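Local coordinates for endoglucanase, glycoside hydrolase family 5 protein (Cytophaga hutchinsonii, PDB 5IHS) that hydrolyses internal beta-1,4-glucosidic bonds of cellulose as a family 5 endoglucanase with a TIM-barrel fold, at residues A[219-224]-A[244-249]; A[223-228]-A[251-256]; A[228-233]-A[266-271]; A[255-260]-A[288-293]. All coordinates share one frame; numbering follows the deposited sequence.

Interaction 1. Residues A[219-224]-A[244-249]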
# COMPACT_ATOMS: atom_id res chain seq x y z
N LEU A 219 0.22 -6.90 -5.69
CA LEU A 219 1.50 -7.45 -6.11
C LEU A 219 2.59 -6.87 -5.22
O LEU A 219 2.69 -5.64 -5.09
CB LEU A 219 1.79 -7.09 -7.57
CG LEU A 219 3.13 -7.56 -8.12
CD1 LEU A 219 3.16 -9.07 -8.20
CD2 LEU A 219 3.39 -6.94 -9.48
N HIS A 220 3.39 -7.73 -4.59
CA HIS A 220 4.55 -7.31 -3.81
C HIS A 220 5.81 -7.90 -4.41
O HIS A 220 5.86 -9.10 -4.71
CB HIS A 220 4.46 -7.80 -2.37
CG HIS A 220 3.45 -7.06 -1.56
ND1 HIS A 220 3.23 -7.31 -0.22
CD2 HIS A 220 2.62 -6.04 -1.89
CE1 HIS A 220 2.30 -6.49 0.23
NE2 HIS A 220 1.92 -5.71 -0.76
N PHE A 221 6.85 -7.07 -4.57
CA PHE A 221 8.11 -7.55 -5.11
C PHE A 221 9.28 -6.95 -4.33
O PHE A 221 9.21 -5.83 -3.81
CB PHE A 221 8.25 -7.25 -6.62
CG PHE A 221 8.45 -5.80 -6.94
CD1 PHE A 221 9.72 -5.24 -6.95
CD2 PHE A 221 7.37 -4.97 -7.22
CE1 PHE A 221 9.91 -3.89 -7.21
CE2 PHE A 221 7.56 -3.63 -7.50
CZ PHE A 221 8.82 -3.09 -7.49
N TYR A 222 10.37 -7.72 -4.33
CA TYR A 222 11.63 -7.34 -3.70
C TYR A 222 12.69 -7.67 -4.74
O TYR A 222 12.94 -8.86 -4.99
CB TYR A 222 11.86 -8.06 -2.37
CG TYR A 222 11.09 -7.36 -1.23
CD1 TYR A 222 9.73 -7.53 -1.05
CD2 TYR A 222 11.76 -6.48 -0.36
CE1 TYR A 222 9.04 -6.82 -0.06
CE2 TYR A 222 11.07 -5.79 0.63
CZ TYR A 222 9.72 -5.97 0.78
OH TYR A 222 9.09 -5.27 1.78
N PRO A 223 13.28 -6.67 -5.41
CA PRO A 223 14.03 -6.90 -6.66
C PRO A 223 15.35 -7.64 -6.49
O PRO A 223 15.91 -8.09 -7.50
CB PRO A 223 14.27 -5.48 -7.19
CG PRO A 223 14.25 -4.64 -5.96
CD PRO A 223 13.20 -5.24 -5.07
N GLY A 224 15.87 -7.77 -5.28
CA GLY A 224 17.00 -8.67 -5.08
C GLY A 224 16.63 -10.13 -5.26
O GLY A 224 17.51 -10.96 -5.50
N LEU A 244 -3.85 -4.27 -10.87
CA LEU A 244 -2.89 -4.55 -9.81
C LEU A 244 -2.50 -3.25 -9.10
O LEU A 244 -2.48 -2.18 -9.71
CB LEU A 244 -1.62 -5.17 -10.39
CG LEU A 244 -1.85 -6.41 -11.26
CD1 LEU A 244 -0.53 -6.94 -11.78
CD2 LEU A 244 -2.59 -7.50 -10.48
N PHE A 245 -2.15 -3.37 -7.82
CA PHE A 245 -1.61 -2.26 -7.03
C PHE A 245 -0.42 -2.81 -6.25
O PHE A 245 -0.57 -3.79 -5.50
CB PHE A 245 -2.71 -1.74 -6.10
CG PHE A 245 -2.47 -0.36 -5.48
CD1 PHE A 245 -1.28 -0.00 -4.86
CD2 PHE A 245 -3.49 0.58 -5.49
CE1 PHE A 245 -1.11 1.25 -4.30
CE2 PHE A 245 -3.31 1.84 -4.93
CZ PHE A 245 -2.13 2.16 -4.33
N VAL A 246 0.75 -2.20 -6.43
CA VAL A 246 1.93 -2.59 -5.66
C VAL A 246 1.87 -1.85 -4.33
O VAL A 246 2.43 -0.76 -4.16
CB VAL A 246 3.23 -2.36 -6.44
CG1 VAL A 246 4.44 -2.62 -5.56
CG2 VAL A 246 3.27 -3.27 -7.66
N THR A 247 1.17 -2.43 -3.35
CA THR A 247 1.05 -1.75 -2.07
C THR A 247 2.33 -1.85 -1.26
O THR A 247 2.45 -1.13 -0.26
CB THR A 247 -0.13 -2.27 -1.24
OG1 THR A 247 0.08 -3.65 -0.97
CG2 THR A 247 -1.47 -2.06 -1.96
N GLU A 248 3.27 -2.70 -1.67
CA GLU A 248 4.55 -2.81 -0.98
C GLU A 248 5.60 -3.33 -1.96
O GLU A 248 5.38 -4.35 -2.63
CB GLU A 248 4.43 -3.77 0.20
CG GLU A 248 5.59 -3.71 1.15
CD GLU A 248 5.51 -4.79 2.22
OE1 GLU A 248 4.49 -4.82 2.96
OE2 GLU A 248 6.46 -5.59 2.30
N TYR A 249 6.75 -2.66 -2.00
CA TYR A 249 7.91 -3.21 -2.69
C TYR A 249 9.15 -2.74 -1.95
O TYR A 249 9.15 -1.71 -1.28
CB TYR A 249 7.98 -2.79 -4.19
CG TYR A 249 8.39 -1.34 -4.36
CD1 TYR A 249 7.45 -0.32 -4.25
CD2 TYR A 249 9.72 -0.99 -4.60
CE1 TYR A 249 7.82 1.01 -4.35
CE2 TYR A 249 10.10 0.35 -4.70
CZ TYR A 249 9.15 1.34 -4.56
OH TYR A 249 9.55 2.65 -4.64

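Interaction 2. Residues A[223-228]-A[251-256]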
# COMPACT_ATOMS: atom_id res chain seq x y z
N PRO A 223 13.28 -6.67 -5.41
CA PRO A 223 14.03 -6.90 -6.66
C PRO A 223 15.35 -7.64 -6.49
O PRO A 223 15.91 -8.09 -7.50
CB PRO A 223 14.27 -5.48 -7.19
CG PRO A 223 14.25 -4.64 -5.96
CD PRO A 223 13.20 -5.24 -5.07
N GLY A 224 15.87 -7.77 -5.28
CA GLY A 224 17.00 -8.67 -5.08
C GLY A 224 16.63 -10.13 -5.26
O GLY A 224 17.51 -10.96 -5.50
N THR A 225 15.34 -10.44 -5.18
CA THR A 225 14.80 -11.78 -5.31
C THR A 225 13.92 -11.95 -6.54
O THR A 225 14.00 -12.98 -7.21
CB THR A 225 13.96 -12.10 -4.06
OG1 THR A 225 14.76 -11.90 -2.88
CG2 THR A 225 13.44 -13.54 -4.10
N HIS A 226 13.10 -10.95 -6.84
CA HIS A 226 12.05 -11.05 -7.85
C HIS A 226 12.40 -10.19 -9.05
O HIS A 226 12.58 -8.98 -8.92
CB HIS A 226 10.72 -10.58 -7.26
CG HIS A 226 10.36 -11.27 -6.00
ND1 HIS A 226 10.00 -10.59 -4.86
CD2 HIS A 226 10.32 -12.59 -5.68
CE1 HIS A 226 9.74 -11.46 -3.90
NE2 HIS A 226 9.93 -12.68 -4.37
N LYS A 227 12.49 -10.83 -10.21
CA LYS A 227 12.95 -10.17 -11.42
C LYS A 227 11.96 -10.41 -12.56
O LYS A 227 10.75 -10.27 -12.36
CB LYS A 227 14.39 -10.57 -11.73
CG LYS A 227 15.30 -10.31 -10.53
CD LYS A 227 16.73 -10.63 -10.84
CE LYS A 227 17.53 -10.86 -9.57
NZ LYS A 227 17.86 -9.63 -8.84
N GLN A 228 12.44 -10.75 -13.76
CA GLN A 228 11.53 -10.78 -14.90
C GLN A 228 10.43 -11.83 -14.74
O GLN A 228 9.32 -11.63 -15.25
CB GLN A 228 12.31 -11.02 -16.19
CG GLN A 228 11.46 -10.92 -17.44
CD GLN A 228 10.87 -9.54 -17.63
OE1 GLN A 228 11.54 -8.53 -17.40
NE2 GLN A 228 9.61 -9.49 -18.04
N THR A 251 13.73 -2.47 -2.27
CA THR A 251 14.86 -2.27 -3.18
C THR A 251 15.90 -3.38 -3.06
O THR A 251 16.97 -3.29 -3.68
CB THR A 251 15.53 -0.93 -2.88
OG1 THR A 251 16.00 -0.97 -1.53
CG2 THR A 251 14.58 0.24 -3.09
N CYS A 252 15.63 -4.41 -2.27
CA CYS A 252 16.64 -5.37 -1.85
C CYS A 252 16.05 -6.77 -1.95
O CYS A 252 15.02 -7.00 -2.59
CB CYS A 252 17.10 -5.00 -0.43
SG CYS A 252 15.79 -4.92 0.77
N ASP A 253 16.68 -7.74 -1.31
CA ASP A 253 16.03 -9.04 -1.41
C ASP A 253 14.84 -9.14 -0.43
O ASP A 253 14.57 -8.25 0.40
CB ASP A 253 17.01 -10.20 -1.35
CG ASP A 253 17.68 -10.31 -0.05
OD1 ASP A 253 17.00 -10.01 0.94
OD2 ASP A 253 18.87 -10.70 -0.03
N ALA A 254 14.09 -10.22 -0.60
CA ALA A 254 12.78 -10.35 0.03
C ALA A 254 12.85 -10.44 1.54
O ALA A 254 11.82 -10.25 2.19
CB ALA A 254 12.06 -11.57 -0.54
N SER A 255 14.01 -10.72 2.12
CA SER A 255 14.14 -10.72 3.57
C SER A 255 14.14 -9.32 4.16
O SER A 255 14.02 -9.20 5.38
CB SER A 255 15.43 -11.41 3.98
OG SER A 255 16.56 -10.63 3.60
N GLY A 256 14.29 -8.29 3.34
CA GLY A 256 14.43 -6.93 3.84
C GLY A 256 15.85 -6.52 4.15
O GLY A 256 16.07 -5.37 4.55

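Interaction 3. Residues A[228-233]-A[266-271]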
# COMPACT_ATOMS: atom_id res chain seq x y z
N GLN A 228 12.44 -10.75 -13.76
CA GLN A 228 11.53 -10.78 -14.90
C GLN A 228 10.43 -11.83 -14.74
O GLN A 228 9.32 -11.63 -15.25
CB GLN A 228 12.31 -11.02 -16.19
CG GLN A 228 11.46 -10.92 -17.44
CD GLN A 228 10.87 -9.54 -17.63
OE1 GLN A 228 11.54 -8.53 -17.40
NE2 GLN A 228 9.61 -9.49 -18.04
N GLU A 229 10.69 -12.94 -14.05
CA GLU A 229 9.66 -13.96 -13.89
C GLU A 229 8.41 -13.40 -13.19
O GLU A 229 7.28 -13.76 -13.54
CB GLU A 229 10.22 -15.17 -13.15
CG GLU A 229 10.39 -15.02 -11.66
CD GLU A 229 11.42 -13.99 -11.22
OE1 GLU A 229 12.30 -13.58 -12.03
OE2 GLU A 229 11.36 -13.60 -10.05
N LEU A 230 8.60 -12.54 -12.19
CA LEU A 230 7.44 -11.96 -11.52
C LEU A 230 6.79 -10.85 -12.35
O LEU A 230 5.56 -10.69 -12.29
CB LEU A 230 7.80 -11.52 -10.09
CG LEU A 230 6.61 -11.12 -9.21
CD1 LEU A 230 5.64 -12.28 -8.98
CD2 LEU A 230 7.10 -10.60 -7.86
N ARG A 231 7.57 -10.10 -13.13
CA ARG A 231 6.96 -9.19 -14.10
C ARG A 231 6.11 -9.96 -15.10
O ARG A 231 5.04 -9.50 -15.50
CB ARG A 231 8.02 -8.34 -14.80
CG ARG A 231 8.65 -7.29 -13.91
CD ARG A 231 9.53 -6.31 -14.69
NE ARG A 231 10.80 -6.88 -15.12
CZ ARG A 231 11.89 -6.96 -14.37
NH1 ARG A 231 11.90 -6.51 -13.12
NH2 ARG A 231 13.00 -7.49 -14.87
N ASN A 232 6.56 -11.15 -15.51
CA ASN A 232 5.78 -11.95 -16.44
C ASN A 232 4.48 -12.42 -15.81
O ASN A 232 3.43 -12.45 -16.47
CB ASN A 232 6.59 -13.16 -16.92
CG ASN A 232 7.72 -12.78 -17.85
OD1 ASN A 232 7.74 -11.69 -18.40
ND2 ASN A 232 8.67 -13.70 -18.02
N GLU A 233 4.52 -12.81 -14.53
CA GLU A 233 3.30 -13.16 -13.80
C GLU A 233 2.34 -11.98 -13.79
O GLU A 233 1.14 -12.14 -14.05
CB GLU A 233 3.69 -13.58 -12.37
CG GLU A 233 2.55 -13.79 -11.37
CD GLU A 233 1.83 -15.11 -11.54
OE1 GLU A 233 2.38 -16.01 -12.23
OE2 GLU A 233 0.72 -15.25 -10.97
N ALA A 266 15.00 -0.21 -10.95
CA ALA A 266 14.66 0.64 -12.08
C ALA A 266 13.93 -0.13 -13.18
O ALA A 266 13.05 0.43 -13.84
CB ALA A 266 15.92 1.29 -12.65
N LEU A 267 14.27 -1.41 -13.40
CA LEU A 267 13.51 -2.21 -14.36
C LEU A 267 12.07 -2.39 -13.90
O LEU A 267 11.15 -2.37 -14.72
CB LEU A 267 14.16 -3.58 -14.58
CG LEU A 267 15.53 -3.58 -15.26
CD1 LEU A 267 15.99 -5.00 -15.46
CD2 LEU A 267 15.51 -2.82 -16.59
N TRP A 268 11.86 -2.54 -12.59
CA TRP A 268 10.51 -2.59 -12.07
C TRP A 268 9.79 -1.26 -12.26
O TRP A 268 8.63 -1.24 -12.67
CB TRP A 268 10.51 -3.01 -10.61
CG TRP A 268 10.56 -4.48 -10.41
CD1 TRP A 268 11.64 -5.25 -10.11
CD2 TRP A 268 9.44 -5.37 -10.48
NE1 TRP A 268 11.26 -6.57 -9.98
CE2 TRP A 268 9.91 -6.67 -10.20
CE3 TRP A 268 8.08 -5.19 -10.74
CZ2 TRP A 268 9.06 -7.78 -10.17
CZ3 TRP A 268 7.24 -6.28 -10.71
CH2 TRP A 268 7.74 -7.56 -10.43
N TYR A 269 10.45 -0.13 -11.94
CA TYR A 269 9.80 1.16 -12.15
C TYR A 269 9.37 1.33 -13.61
O TYR A 269 8.29 1.86 -13.89
CB TYR A 269 10.71 2.31 -11.75
CG TYR A 269 10.96 2.53 -10.28
CD1 TYR A 269 10.00 2.27 -9.31
CD2 TYR A 269 12.17 3.07 -9.87
CE1 TYR A 269 10.25 2.51 -7.97
CE2 TYR A 269 12.43 3.33 -8.54
CZ TYR A 269 11.47 3.06 -7.59
OH TYR A 269 11.77 3.34 -6.27
N GLU A 270 10.22 0.90 -14.55
CA GLU A 270 9.89 1.00 -15.97
C GLU A 270 8.60 0.24 -16.28
O GLU A 270 7.70 0.74 -16.95
CB GLU A 270 11.06 0.47 -16.79
CG GLU A 270 10.89 0.46 -18.28
CD GLU A 270 12.19 0.08 -18.96
OE1 GLU A 270 12.63 -1.08 -18.79
OE2 GLU A 270 12.82 0.94 -19.62
N PHE A 271 8.51 -0.99 -15.78
CA PHE A 271 7.32 -1.82 -15.99
C PHE A 271 6.08 -1.20 -15.34
O PHE A 271 5.01 -1.11 -15.96
CB PHE A 271 7.59 -3.21 -15.41
CG PHE A 271 6.40 -4.13 -15.43
CD1 PHE A 271 6.04 -4.79 -16.59
CD2 PHE A 271 5.66 -4.35 -14.27
CE1 PHE A 271 4.95 -5.65 -16.60
CE2 PHE A 271 4.57 -5.20 -14.28
CZ PHE A 271 4.22 -5.85 -15.44

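Interaction 4. Residues A[255-260]-A[288-293]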
# COMPACT_ATOMS: atom_id res chain seq x y z
N SER A 255 14.01 -10.72 2.12
CA SER A 255 14.14 -10.72 3.57
C SER A 255 14.14 -9.32 4.16
O SER A 255 14.02 -9.20 5.38
CB SER A 255 15.43 -11.41 3.98
OG SER A 255 16.56 -10.63 3.60
N GLY A 256 14.29 -8.29 3.34
CA GLY A 256 14.43 -6.93 3.84
C GLY A 256 15.85 -6.52 4.15
O GLY A 256 16.07 -5.37 4.55
N ASN A 257 16.82 -7.41 3.99
CA ASN A 257 18.21 -7.10 4.31
C ASN A 257 19.09 -7.82 3.31
O ASN A 257 18.89 -9.01 3.05
CB ASN A 257 18.54 -7.54 5.75
CG ASN A 257 19.79 -6.88 6.28
OD1 ASN A 257 19.98 -5.68 6.14
ND2 ASN A 257 20.65 -7.67 6.89
N GLY A 258 20.02 -7.09 2.71
CA GLY A 258 20.96 -7.63 1.76
C GLY A 258 20.52 -7.46 0.31
O GLY A 258 19.34 -7.29 -0.01
N ASN A 259 21.49 -7.54 -0.60
CA ASN A 259 21.22 -7.53 -2.05
C ASN A 259 20.49 -6.26 -2.49
O ASN A 259 19.51 -6.31 -3.24
CB ASN A 259 20.45 -8.77 -2.51
CG ASN A 259 21.30 -10.03 -2.56
OD1 ASN A 259 22.19 -10.19 -3.42
ND2 ASN A 259 21.02 -10.96 -1.67
N PHE A 260 20.97 -5.10 -2.04
CA PHE A 260 20.46 -3.84 -2.57
C PHE A 260 20.64 -3.84 -4.09
O PHE A 260 21.73 -4.10 -4.60
CB PHE A 260 21.24 -2.68 -1.94
CG PHE A 260 20.79 -1.29 -2.38
CD1 PHE A 260 19.45 -0.89 -2.31
CD2 PHE A 260 21.73 -0.37 -2.84
CE1 PHE A 260 19.07 0.38 -2.72
CE2 PHE A 260 21.35 0.89 -3.24
CZ PHE A 260 20.02 1.28 -3.16
N PRO A 288 17.98 -1.25 11.54
CA PRO A 288 19.25 -1.30 10.76
C PRO A 288 19.29 -2.45 9.75
O PRO A 288 20.08 -3.40 9.86
CB PRO A 288 20.30 -1.43 11.87
CG PRO A 288 19.60 -2.10 12.98
CD PRO A 288 18.20 -1.60 12.95
N GLU A 289 18.42 -2.34 8.74
CA GLU A 289 18.31 -3.30 7.64
C GLU A 289 18.22 -2.52 6.33
O GLU A 289 17.80 -1.37 6.31
CB GLU A 289 17.09 -4.24 7.78
CG GLU A 289 15.70 -3.58 7.53
CD GLU A 289 14.51 -4.55 7.61
OE1 GLU A 289 14.65 -5.66 8.16
OE2 GLU A 289 13.41 -4.19 7.13
N THR A 290 18.57 -3.19 5.23
CA THR A 290 18.65 -2.52 3.93
C THR A 290 17.35 -1.83 3.54
O THR A 290 17.37 -0.75 2.93
CB THR A 290 18.99 -3.55 2.85
OG1 THR A 290 20.14 -4.30 3.25
CG2 THR A 290 19.24 -2.88 1.49
N ALA A 291 16.20 -2.47 3.80
CA ALA A 291 14.93 -1.93 3.32
C ALA A 291 14.52 -0.65 4.03
O ALA A 291 13.69 0.09 3.50
CB ALA A 291 13.81 -2.96 3.45
N SER A 292 15.04 -0.38 5.22
CA SER A 292 14.67 0.83 5.92
C SER A 292 15.10 2.05 5.12
O SER A 292 16.22 2.11 4.63
CB SER A 292 15.33 0.88 7.28
OG SER A 292 14.80 -0.14 8.10
N ALA A 293 14.21 3.03 5.04
CA ALA A 293 14.48 4.25 4.28
C ALA A 293 15.31 5.28 5.05
O ALA A 293 15.91 6.18 4.43
CB ALA A 293 13.16 4.91 3.88
O HOH W 1 15.36 -8.05 7.58

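Interaction 1. Residues A[219-224]-A[244-249]
Packing is tightest where Phe221 and Tyr249 rise side by side from neighbouring parallel strands toward helix 262-274. Tyr249 CB sits over the Phe221 ring face, 3.5 Å from the Phe221 ring centroid. Both rings occupy the crowded position between backbone N and carbonyl carbon (chi1 71° and 74°); although near parallel, they are slid apart and barely overlap. Tyr249 OH goes on to Tyr269.

The backbone between the strands is looser. Leu219 N donates to Phe245 O at 3.2 Å, but an inverse gamma turn centred on Val246 lies where the pairing is irregular. The buried Leu219 O receives merely the CA-H of Val246 (CA to O 3.2 Å), while Phe221 N and Glu248 O lack hydrogen-bond partners.

On the face carrying His220 and Glu248, polar groups take over. His220 NE2 donates in its ring plane to Thr247 OG1 (2.8 Å, 167°), which Glu156 also holds, and Glu248 CB lies over the imidazole centre. Tyr222 OH reaches the anti lone pair of Glu248 OE2 at 2.7 Å. His220 ND1 bonds Glu160. Held by Tyr222 and a salt bridge to Arg85, the Glu248 carboxylate at the seventh strand's end is probably ionised, consistent with the nucleophile of family 5 glycosidases.

Interaction 2. Residues A[223-228]-A[251-256]
Two donors, both from Ser255, grip Asp253 OD1. Ser255 OG approaches the syn lone pair of Asp253 OD1 at 2.8 Å, and Ser255 N reaches the same OD1 from above the carboxylate plane at 3.3 Å, which defines an Asx turn. The same residues begin a type I turn closed by Gly256 N donating to Asp253 O. Asp253 CG lies between its backbone N and carbonyl carbon (chi1 66°), folding the carboxylate back over this turn, while OD2 binds Asn259. An alanine at Asp253 would remove these carboxylate bonds and would probably loosen both the turn and its tie to Asn259.

Segment 223-228 meets 251-256 through two hydrogen bonds, one just ahead of the turn and one within it. Gly224 N donates to Cys252 O at 2.9 Å, from well above the carbonyl plane (73° out of it). Ala254 N donates to Thr225 OG1 at 2.9 Å; chi1 of -54° sets that hydroxyl beside its own backbone N and aims it across the gap. At Gly224 the backbones come so close that a beta carbon would fall 2.6 Å from Asp253 N. Pro223 CG packs on Thr251 C at 3.6 Å, and Lys227 NZ curls back to Pro223 O, in the carbonyl plane. Both loops are beta-to-alpha connections, after strands 215-221 and 244-249, on the C-terminal rim of the TIM barrel.

Interaction 3. Residues A[228-233]-A[266-271]
The two helical segments run nearly parallel, their axes 11.2 Å apart and inclined by 15°, and their closest CA atoms, those of Arg231 and Phe271, are 7.6 Å apart. Arg231 fills the gap between them. Its CG lies over the six-membered ring of Trp268, 3.5 Å from that ring's centroid, and a bend at chi3 (-74°) carries the guanidinium toward the five-membered ring. There the group stands steeply on the indole, planes 77° apart, with NH1 leading; Arg231 CZ is 4.5 Å from the centroid of the Trp268 five-membered ring, a cation-pi contact. NH1 and Trp268 NE1 are both donors and do not bond: NE1 goes to His226 O, NH1 to a salt bridge with Glu264.

These are successive outer helices of the (beta/alpha)8 barrel, and Trp268 reaches inward between them to stack on Phe221 of strand 215-221. Leu230 CB meets the indole edge in its plane, with Leu230 CG 3.9 Å from Trp268 CH2. Arg231 CD also touches Phe271 CB at 3.7 Å, and Arg231 CG lies over a face of that ring. Replacing Arg231 with an alanine would remove the cation-pi contact and the link to Glu264 and would probably leave Trp268 and Phe271 less firmly packed. Gln228 OE1 holds the guanidinium side-on, accepting from Arg231 NE (2.9 Å) and Arg231 NH2 (3.1 Å), while Gln228 NE2 donates to Asn232 OD1.

Interaction 4. Residues A[255-260]-A[288-293]
From Pro288 the chain enters a type I turn spanning Glu289 to Ser292. The extended side chain of Glu289 passes alongside the carbonyl of Gly256, Glu289 CG lying 3.5 Å from Gly256 O. Its OE1 accepts from a water at 2.6 Å, and that water also donates to Ser255 O, bridging the two loops.

Thr290 makes the most varied contact. Its backbone N donates to an in-plane lone pair of Asn257 OD1 at 3.0 Å. With chi1 at -52°, the hydroxyl lies beside that N, where Thr290 OG1 accepts an almost straight bond from Gly258 N (2.8 Å, 177°). The other branch, Thr290 CG2, rests 4.0 Å from Phe260 CB. The turn thus docks against the loop following strand 244-249, joining two neighbouring beta-to-alpha connections of the TIM barrel.

Ala291 N donates to Gly256 O at 3.0 Å, from 33° above the carbonyl plane, while Ala291 CB packs against the same oxygen. Gly256 has a positive phi that would jam a beta carbon against the preceding carbonyl. Ser292 N closes the turn on Glu289 O at 3.1 Å, and Ala293 leads away into backbone bonds with Ser283 and Thr310.

How the interactions relate
Interactions 1 and 3 are the buried pair: interaction 1 pairs the two strands of one beta-alpha-beta unit, and interaction 3 packs that unit's helix 228-239 against the next helix, 262-274. Phe221 CB, 3.7 Å from Leu230 CD2, is one point where the strand and helix layers touch. Interactions 2 and 4 lie at the partly exposed loop rim, share Ser255 and Gly256, and rely on backbone amides and turns rather than aromatic packing. Asp253 N and Gly258 O, 3.0 Å apart and a probable hydrogen bond, connect them. Interaction 2 also touches both buried contacts, whereas interactions 3 and 4, centres about 20 Å apart, do not touch.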